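Local coordinates for putative fimbrial associated sortase-like protein (Corynebacterium diphtheriae, PDB 6BWE), which probably acts as a class C sortase, a cysteine transpeptidase that joins pilin subunits covalently into pili, at residues D141-Y149 / K158-V166; N38-I46 / D171-P179. The protein carries 2 engineered substitutions. All blocks are in the same frame, centred on the assembly; numbering follows the deposited sequence. Where two conformers were deposited one is given.

Interaction 1. Residues D141-Y149 / K158-V166; sequences DVKEHDPIY and KYEVDAINV
The carbonyl oxygen of Y159 is gripped twice from the opposite strand: I148 N donates to Y159 O at 2.8 Å, and P147 CA adds a CA-H...O contact. The return bond, Y159 N to I148 O, is equally short, so I148 and Y159 form an antiparallel hydrogen-bonded pair, flanked by the non-hydrogen-bonded pairs P147 with E160 and Y149 with K158. The axes of strands 147-149 and 158-166 approach to 4.6 Å at 146°, a twist of 34° from strictly antiparallel.

On the N-terminal side of P147 the bonding continues into the type II turn K143 to D146. D146 O accepts V161 N in the carbonyl plane, while H145 N reaches V161 O at 2.8 Å. D146 OD2 ties the turn together, taking K143 N from above its carboxylate plane at 2.9 Å and bonding T85 as well.

On the face bearing P147 and Y149, K158 CG lies opposite its backbone N (chi1 -175°), and the fully extended chain stays alongside the Y149 ring, K158 CG 3.7 Å from Y149 CE1. D212 takes both polar ends, K158 NZ in a salt bridge and Y149 OH in a hydrogen bond. Nearby, E160 OE2 lies at the H145 ring edge, in its plane, but its bond from H145 ND1 is weak at 3.3 Å. I148 turns to the other face, where I148 CD1 meets V161 CG2 at 3.7 Å; V142 CG1 packs on that same methyl.

A classic beta bulge sets D162 and A163 against R202, and the bulged strand 155-167 joins 147-152 in a beta hairpin of the sortase beta-barrel.

Interaction 2. Residues N38-I46 / D171-P179; sequences NTSVVGFPI and DTKLLAPDP
F44 is the bump of this contact, and the chain from T172 to P177 forms the hollow that takes it. A chi1 of 57° wedges its CG between N and C of its own backbone and swings the ring toward the 3-10 segment 173-175. A176 N sits 4.0 Å over one face of the ring, nearer its edge than its centre, while T172 OG1 stands at the edge, in plane.

The rest of the hollow follows the outline of the ring. A176 CB touches F44 CE2 at 3.8 Å, P177 CD borders F44 CD2 at 4.0 Å, and T172 O approaches F44 CE1 to 3.5 Å. At the root of the side chain, F44 CB rests against L175 O at 3.4 Å. L175 itself crosses F44 at about a right angle, with its CB 4.1 Å from F44 CD1, and its side chain continues inward onto T185, I187 and L200. F44 thus packs on a turn that is itself seated on the sheet.

Smaller contacts lie on both sides of F44 in sequence. G43 O lies 3.8 Å from P177 CD, and I46 CG2 comes within 3.5 Å of T172 OG1. No hydrogen bond joins the segments: the fit depends on shape. The second subunit adds to it, its I46 packing on F44 and its P177 on I46.

Segment 38-46 leads from helix 24-39 into the unmodelled residues 47-53, probably part of the lid of class C sortases. Its bed, 171-179, belongs to the loop between strands 155-167 and 183-187, the β6/β7 loop of the sortase fold.

Overall arrangement
The two contacts lie about 19 Å apart, centre to centre. Interaction 1, local to one hairpin, encloses 667 Å² and buries V142, I148, Y159 and V161, while K143 and H145 lie exposed at its polar margin. Interaction 2 brings together segments far apart in sequence over 328 Å², with F44, P45 and L175 buried but I46 and K173 exposed. Its chemistry is that of side-chain packing, against the backbone ladder of interaction 1. Strand 155-167 connects them: it supplies one side of interaction 1 and runs on into the loop holding 171-179, and N165 ND2 of the strand touches L174 CD1 of the loop at 3.7 Å. The second subunit reaches interaction 2, whereas no other chain of the assembly touches interaction 1.

Interaction 1. Residues D141-Y149 / K158-V166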
loop_
_atom_site.group_PDB
_atom_site.type_symbol
_atom_site.label_atom_id
_atom_site.label_comp_id
_atom_site.label_asym_id
_atom_site.label_seq_id
_atom_site.Cartn_x
_atom_site.Cartn_y
_atom_site.Cartn_z
ATOM N N ASP A 141 5.277 -8.767 -27.599
ATOM C CA ASP A 141 4.634 -8.634 -28.910
ATOM C C ASP A 141 3.249 -7.990 -28.844
ATOM O O ASP A 141 2.616 -7.774 -29.865
ATOM C CB ASP A 141 4.522 -10.015 -29.592
ATOM C CG ASP A 141 5.884 -10.638 -29.911
ATOM O OD1 ASP A 141 6.888 -9.878 -29.971
ATOM O OD2 ASP A 141 5.957 -11.893 -30.106
ATOM N N VAL A 142 2.787 -7.674 -27.637
ATOM C CA VAL A 142 1.566 -6.953 -27.441
ATOM C C VAL A 142 1.836 -5.492 -27.884
ATOM O O VAL A 142 2.865 -4.913 -27.557
ATOM C CB VAL A 142 1.125 -6.971 -25.961
ATOM C CG1 VAL A 142 -0.098 -6.125 -25.751
ATOM C CG2 VAL A 142 0.870 -8.398 -25.485
ATOM N N LYS A 143 0.905 -4.950 -28.649
ATOM C CA LYS A 143 0.975 -3.568 -29.117
ATOM C C LYS A 143 -0.097 -2.654 -28.498
ATOM O O LYS A 143 -1.116 -3.119 -27.963
ATOM C CB LYS A 143 0.802 -3.561 -30.635
ATOM C CG LYS A 143 1.942 -4.246 -31.387
ATOM C CD LYS A 143 1.482 -4.642 -32.791
ATOM C CE LYS A 143 2.460 -4.253 -33.880
ATOM N NZ LYS A 143 3.824 -4.821 -33.748
ATOM N N GLU A 144 0.149 -1.348 -28.625
ATOM C CA GLU A 144 -0.791 -0.301 -28.270
ATOM C C GLU A 144 -2.152 -0.607 -28.904
ATOM O O GLU A 144 -2.235 -1.080 -30.058
ATOM C CB GLU A 144 -0.306 1.072 -28.775
ATOM C CG GLU A 144 1.003 1.600 -28.176
ATOM C CD GLU A 144 0.922 1.883 -26.677
ATOM O OE1 GLU A 144 -0.205 1.891 -26.144
ATOM O OE2 GLU A 144 1.980 2.081 -26.012
ATOM N N HIS A 145 -3.197 -0.381 -28.112
ATOM C CA HIS A 145 -4.596 -0.679 -28.468
ATOM C C HIS A 145 -5.010 -2.149 -28.448
ATOM O O HIS A 145 -6.193 -2.421 -28.623
ATOM C CB HIS A 145 -5.033 -0.056 -29.813
ATOM C CG HIS A 145 -4.599 1.359 -29.982
ATOM N ND1 HIS A 145 -5.138 2.393 -29.251
ATOM C CD2 HIS A 145 -3.664 1.917 -30.788
ATOM C CE1 HIS A 145 -4.542 3.525 -29.587
ATOM N NE2 HIS A 145 -3.645 3.261 -30.517
ATOM N N ASP A 146 -4.093 -3.094 -28.225
ATOM C CA ASP A 146 -4.506 -4.505 -28.147
ATOM C C ASP A 146 -5.457 -4.700 -26.958
ATOM O O ASP A 146 -5.313 -4.024 -25.949
ATOM C CB ASP A 146 -3.306 -5.434 -28.000
ATOM C CG ASP A 146 -2.520 -5.631 -29.319
ATOM O OD1 ASP A 146 -2.894 -5.068 -30.402
ATOM O OD2 ASP A 146 -1.534 -6.412 -29.251
ATOM N N PRO A 147 -6.435 -5.604 -27.077
ATOM C CA PRO A 147 -7.316 -5.859 -25.943
ATOM C C PRO A 147 -6.789 -6.931 -24.974
ATOM O O PRO A 147 -6.083 -7.872 -25.376
ATOM C CB PRO A 147 -8.582 -6.360 -26.616
ATOM C CG PRO A 147 -8.072 -7.120 -27.783
ATOM C CD PRO A 147 -6.906 -6.319 -28.276
ATOM N N ILE A 148 -7.155 -6.761 -23.717
ATOM C CA ILE A 148 -6.873 -7.714 -22.636
ATOM C C ILE A 148 -8.193 -7.970 -21.933
ATOM O O ILE A 148 -8.888 -7.005 -21.596
ATOM C CB ILE A 148 -5.881 -7.109 -21.634
ATOM C CG1 ILE A 148 -4.511 -6.882 -22.308
ATOM C CG2 ILE A 148 -5.735 -7.982 -20.397
ATOM C CD1 ILE A 148 -3.647 -5.886 -21.553
ATOM N N TYR A 149 -8.559 -9.240 -21.738
ATOM C CA TYR A 149 -9.824 -9.596 -21.081
ATOM C C TYR A 149 -9.554 -10.311 -19.755
ATOM O O TYR A 149 -8.839 -11.315 -19.742
ATOM C CB TYR A 149 -10.656 -10.514 -21.965
ATOM C CG TYR A 149 -10.951 -9.923 -23.336
ATOM C CD1 TYR A 149 -12.120 -9.222 -23.579
ATOM C CD2 TYR A 149 -10.029 -10.024 -24.364
ATOM C CE1 TYR A 149 -12.409 -8.691 -24.845
ATOM C CE2 TYR A 149 -10.286 -9.485 -25.620
ATOM C CZ TYR A 149 -11.470 -8.816 -25.859
ATOM O OH TYR A 149 -11.694 -8.264 -27.111
ATOM N N LYS A 158 -12.809 -5.729 -19.914
ATOM C CA LYS A 158 -11.990 -5.498 -21.072
ATOM C C LYS A 158 -11.102 -4.291 -20.805
ATOM O O LYS A 158 -11.548 -3.276 -20.288
ATOM C CB LYS A 158 -12.837 -5.301 -22.331
ATOM C CG LYS A 158 -12.026 -5.179 -23.611
ATOM C CD LYS A 158 -12.944 -4.985 -24.838
ATOM C CE LYS A 158 -12.099 -4.841 -26.093
ATOM N NZ LYS A 158 -12.915 -4.611 -27.328
ATOM N N TYR A 159 -9.835 -4.451 -21.134
ATOM C CA TYR A 159 -8.856 -3.381 -21.041
ATOM C C TYR A 159 -8.213 -3.214 -22.398
ATOM O O TYR A 159 -8.190 -4.162 -23.195
ATOM C CB TYR A 159 -7.802 -3.732 -19.986
ATOM C CG TYR A 159 -8.380 -3.660 -18.596
ATOM C CD1 TYR A 159 -8.215 -2.514 -17.823
ATOM C CD2 TYR A 159 -9.133 -4.721 -18.067
ATOM C CE1 TYR A 159 -8.793 -2.405 -16.563
ATOM C CE2 TYR A 159 -9.726 -4.621 -16.801
ATOM C CZ TYR A 159 -9.543 -3.466 -16.060
ATOM O OH TYR A 159 -10.111 -3.305 -14.827
ATOM N N GLU A 160 -7.670 -2.025 -22.650
ATOM C CA GLU A 160 -6.974 -1.747 -23.895
ATOM C C GLU A 160 -5.590 -1.155 -23.607
ATOM O O GLU A 160 -5.477 -0.212 -22.840
ATOM C CB GLU A 160 -7.859 -0.801 -24.727
ATOM C CG GLU A 160 -7.153 -0.055 -25.819
ATOM C CD GLU A 160 -8.094 0.832 -26.632
ATOM O OE1 GLU A 160 -9.298 0.486 -26.791
ATOM O OE2 GLU A 160 -7.609 1.870 -27.110
ATOM N N VAL A 161 -4.556 -1.679 -24.264
ATOM C CA VAL A 161 -3.176 -1.297 -23.979
ATOM C C VAL A 161 -2.915 0.141 -24.383
ATOM O O VAL A 161 -3.287 0.538 -25.486
ATOM C CB VAL A 161 -2.147 -2.208 -24.699
ATOM C CG1 VAL A 161 -0.713 -1.735 -24.453
ATOM C CG2 VAL A 161 -2.308 -3.654 -24.226
ATOM N N ASP A 162 -2.301 0.903 -23.480
ATOM C CA ASP A 162 -1.997 2.323 -23.738
ATOM C C ASP A 162 -0.547 2.730 -23.448
ATOM O O ASP A 162 -0.177 3.863 -23.728
ATOM C CB ASP A 162 -2.967 3.256 -22.984
ATOM C CG ASP A 162 -2.926 3.059 -21.471
ATOM O OD1 ASP A 162 -1.852 3.136 -20.873
ATOM O OD2 ASP A 162 -3.987 2.828 -20.876
ATOM N N ALA A 163 0.272 1.829 -22.912
ATOM C CA ALA A 163 1.672 2.136 -22.622
ATOM C C ALA A 163 2.488 0.852 -22.469
ATOM O O ALA A 163 2.027 -0.170 -21.934
ATOM C CB ALA A 163 1.817 3.017 -21.388
ATOM N N ILE A 164 3.699 0.926 -22.997
ATOM C CA ILE A 164 4.637 -0.177 -23.058
ATOM C C ILE A 164 5.988 0.406 -22.664
ATOM O O ILE A 164 6.503 1.250 -23.376
ATOM C CB ILE A 164 4.688 -0.798 -24.457
ATOM C CG1 ILE A 164 3.350 -1.439 -24.808
ATOM C CG2 ILE A 164 5.791 -1.858 -24.533
ATOM C CD1 ILE A 164 3.232 -1.895 -26.251
ATOM N N ASN A 165 6.532 -0.014 -21.520
ATOM C CA ASN A 165 7.768 0.559 -20.986
ATOM C C ASN A 165 8.698 -0.555 -20.511
ATOM O O ASN A 165 8.241 -1.519 -19.908
ATOM C CB ASN A 165 7.436 1.496 -19.807
ATOM C CG ASN A 165 6.760 2.786 -20.253
ATOM O OD1 ASN A 165 7.398 3.653 -20.856
ATOM N ND2 ASN A 165 5.446 2.905 -20.000
ATOM N N VAL A 166 9.985 -0.442 -20.825
ATOM C CA VAL A 166 11.008 -1.322 -20.281
ATOM C C VAL A 166 11.778 -0.503 -19.246
ATOM O O VAL A 166 12.303 0.570 -19.578
ATOM C CB VAL A 166 11.944 -1.842 -21.371
ATOM C CG1 VAL A 166 13.128 -2.584 -20.769
ATOM C CG2 VAL A 166 11.163 -2.728 -22.349
HETATM O O HOH W 1 4.251 3.519 -24.502
#

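Interaction 2. Residues N38-I46 / D171-P179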
loop_
_atom_site.group_PDB
_atom_site.type_symbol
_atom_site.label_atom_id
_atom_site.label_comp_id
_atom_site.label_asym_id
_atom_site.label_seq_id
_atom_site.Cartn_x
_atom_site.Cartn_y
_atom_site.Cartn_z
ATOM N N ASN A 38 -10.241 -3.784 -1.974
ATOM C CA ASN A 38 -9.507 -2.790 -2.753
ATOM C C ASN A 38 -9.476 -1.371 -2.177
ATOM O O ASN A 38 -8.480 -0.652 -2.384
ATOM C CB ASN A 38 -10.005 -2.731 -4.178
ATOM C CG ASN A 38 -9.511 -3.898 -5.002
ATOM O OD1 ASN A 38 -8.642 -4.683 -4.561
ATOM N ND2 ASN A 38 -10.076 -4.046 -6.205
ATOM N N THR A 39 -10.502 -0.980 -1.430
ATOM C CA THR A 39 -10.491 0.348 -0.783
ATOM C C THR A 39 -9.363 0.482 0.212
ATOM O O THR A 39 -8.946 1.609 0.524
ATOM C CB THR A 39 -11.805 0.697 -0.079
ATOM O OG1 THR A 39 -11.998 -0.147 1.065
ATOM C CG2 THR A 39 -12.986 0.622 -1.024
ATOM N N SER A 40 -8.894 -0.649 0.729
ATOM C CA SER A 40 -7.797 -0.692 1.715
ATOM C C SER A 40 -6.399 -0.624 1.085
ATOM O O SER A 40 -5.413 -0.475 1.802
ATOM C CB SER A 40 -7.910 -1.986 2.559
ATOM O OG SER A 40 -7.401 -3.130 1.852
ATOM N N VAL A 41 -6.303 -0.742 -0.240
ATOM C CA VAL A 41 -5.045 -0.716 -0.945
ATOM C C VAL A 41 -4.742 0.738 -1.271
ATOM O O VAL A 41 -5.381 1.349 -2.117
ATOM C CB VAL A 41 -5.106 -1.517 -2.269
ATOM C CG1 VAL A 41 -3.774 -1.409 -3.034
ATOM C CG2 VAL A 41 -5.441 -2.981 -1.955
ATOM N N VAL A 42 -3.747 1.288 -0.625
ATOM C CA VAL A 42 -3.517 2.713 -0.846
ATOM C C VAL A 42 -2.181 3.025 -1.502
ATOM O O VAL A 42 -2.022 4.107 -2.069
ATOM C CB VAL A 42 -3.788 3.530 0.426
ATOM C CG1 VAL A 42 -5.292 3.497 0.741
ATOM C CG2 VAL A 42 -2.987 2.985 1.587
ATOM N N GLY A 43 -1.223 2.136 -1.501
ATOM C CA GLY A 43 -0.082 2.434 -2.364
ATOM C C GLY A 43 -0.045 1.667 -3.684
ATOM O O GLY A 43 -1.064 1.354 -4.339
ATOM N N PHE A 44 1.182 1.424 -4.081
ATOM C CA PHE A 44 1.472 0.438 -5.088
ATOM C C PHE A 44 2.695 -0.312 -4.610
ATOM O O PHE A 44 3.420 0.182 -3.750
ATOM C CB PHE A 44 1.689 1.097 -6.435
ATOM C CG PHE A 44 2.787 2.129 -6.461
ATOM C CD1 PHE A 44 4.070 1.785 -6.830
ATOM C CD2 PHE A 44 2.520 3.445 -6.150
ATOM C CE1 PHE A 44 5.070 2.742 -6.878
ATOM C CE2 PHE A 44 3.524 4.423 -6.211
ATOM C CZ PHE A 44 4.804 4.062 -6.565
ATOM N N PRO A 45 2.938 -1.496 -5.165
ATOM C CA PRO A 45 4.118 -2.260 -4.783
ATOM C C PRO A 45 5.435 -1.672 -5.285
ATOM O O PRO A 45 5.599 -1.499 -6.472
ATOM C CB PRO A 45 3.866 -3.655 -5.392
ATOM C CG PRO A 45 2.503 -3.610 -5.976
ATOM C CD PRO A 45 2.140 -2.182 -6.188
ATOM N N ILE A 46 6.349 -1.372 -4.363
ATOM C CA ILE A 46 7.704 -0.829 -4.696
ATOM C C ILE A 46 8.829 -1.803 -4.315
ATOM O O ILE A 46 9.101 -2.772 -5.039
ATOM C CB ILE A 46 7.947 0.550 -4.024
ATOM C CG1 ILE A 46 7.828 0.445 -2.494
ATOM C CG2 ILE A 46 7.009 1.602 -4.610
ATOM C CD1 ILE A 46 7.573 1.743 -1.789
ATOM N N ASP A 171 12.646 0.652 -10.683
ATOM C CA ASP A 171 11.885 1.780 -11.218
ATOM C C ASP A 171 10.393 1.407 -11.343
ATOM O O ASP A 171 9.957 0.955 -12.402
ATOM C CB ASP A 171 12.482 2.213 -12.568
ATOM C CG ASP A 171 11.770 3.419 -13.189
ATOM O OD1 ASP A 171 10.948 4.059 -12.503
ATOM O OD2 ASP A 171 12.034 3.738 -14.382
ATOM N N THR A 172 9.628 1.624 -10.267
ATOM C CA THR A 172 8.225 1.165 -10.148
ATOM C C THR A 172 7.145 2.262 -10.245
ATOM O O THR A 172 5.951 1.944 -10.126
ATOM C CB THR A 172 8.006 0.411 -8.797
ATOM O OG1 THR A 172 8.541 1.208 -7.720
ATOM C CG2 THR A 172 8.677 -0.989 -8.830
ATOM N N LYS A 173 7.547 3.520 -10.458
ATOM C CA LYS A 173 6.623 4.653 -10.550
ATOM C C LYS A 173 5.404 4.413 -11.445
ATOM O O LYS A 173 4.339 4.900 -11.148
ATOM C CB LYS A 173 7.296 5.896 -11.186
ATOM C CG LYS A 173 8.519 6.499 -10.510
ATOM C CD LYS A 173 9.060 7.651 -11.359
ATOM C CE LYS A 173 9.914 7.182 -12.545
ATOM N NZ LYS A 173 11.373 7.117 -12.205
ATOM N N LEU A 174 5.590 3.736 -12.579
ATOM C CA LEU A 174 4.495 3.505 -13.535
ATOM C C LEU A 174 3.348 2.609 -13.018
ATOM O O LEU A 174 2.290 2.515 -13.676
ATOM C CB LEU A 174 5.039 2.933 -14.822
ATOM C CG LEU A 174 5.924 3.934 -15.597
ATOM C CD1 LEU A 174 6.782 3.156 -16.566
ATOM C CD2 LEU A 174 5.070 4.950 -16.332
ATOM N N LEU A 175 3.560 1.977 -11.869
ATOM C CA LEU A 175 2.556 1.107 -11.235
ATOM C C LEU A 175 1.610 1.858 -10.321
ATOM O O LEU A 175 0.711 1.258 -9.725
ATOM C CB LEU A 175 3.250 0.003 -10.432
ATOM C CG LEU A 175 4.249 -0.866 -11.196
ATOM C CD1 LEU A 175 4.772 -1.946 -10.263
ATOM C CD2 LEU A 175 3.620 -1.476 -12.423
ATOM N N ALA A 176 1.794 3.172 -10.192
ATOM C CA ALA A 176 0.955 3.940 -9.300
ATOM C C ALA A 176 -0.527 3.926 -9.746
ATOM O O ALA A 176 -0.828 3.975 -10.961
ATOM C CB ALA A 176 1.475 5.370 -9.231
ATOM N N PRO A 177 -1.461 3.847 -8.776
ATOM C CA PRO A 177 -2.862 4.051 -9.095
ATOM C C PRO A 177 -3.109 5.540 -9.429
ATOM O O PRO A 177 -2.326 6.432 -9.037
ATOM C CB PRO A 177 -3.572 3.644 -7.803
ATOM C CG PRO A 177 -2.604 3.969 -6.741
ATOM C CD PRO A 177 -1.247 3.724 -7.317
ATOM N N ASP A 178 -4.154 5.784 -10.200
ATOM C CA ASP A 178 -4.598 7.139 -10.516
ATOM C C ASP A 178 -6.069 7.159 -10.107
ATOM O O ASP A 178 -6.861 6.402 -10.682
ATOM C CB ASP A 178 -4.432 7.378 -12.002
ATOM C CG ASP A 178 -4.975 8.748 -12.461
ATOM O OD1 ASP A 178 -6.009 9.257 -11.951
ATOM O OD2 ASP A 178 -4.362 9.278 -13.388
ATOM N N PRO A 179 -6.451 8.036 -9.139
ATOM C CA PRO A 179 -7.839 8.039 -8.641
ATOM C C PRO A 179 -8.941 8.199 -9.708
ATOM O O PRO A 179 -10.049 7.789 -9.449
ATOM C CB PRO A 179 -7.856 9.217 -7.661
ATOM C CG PRO A 179 -6.828 10.143 -8.215
ATOM C CD PRO A 179 -5.719 9.230 -8.673
#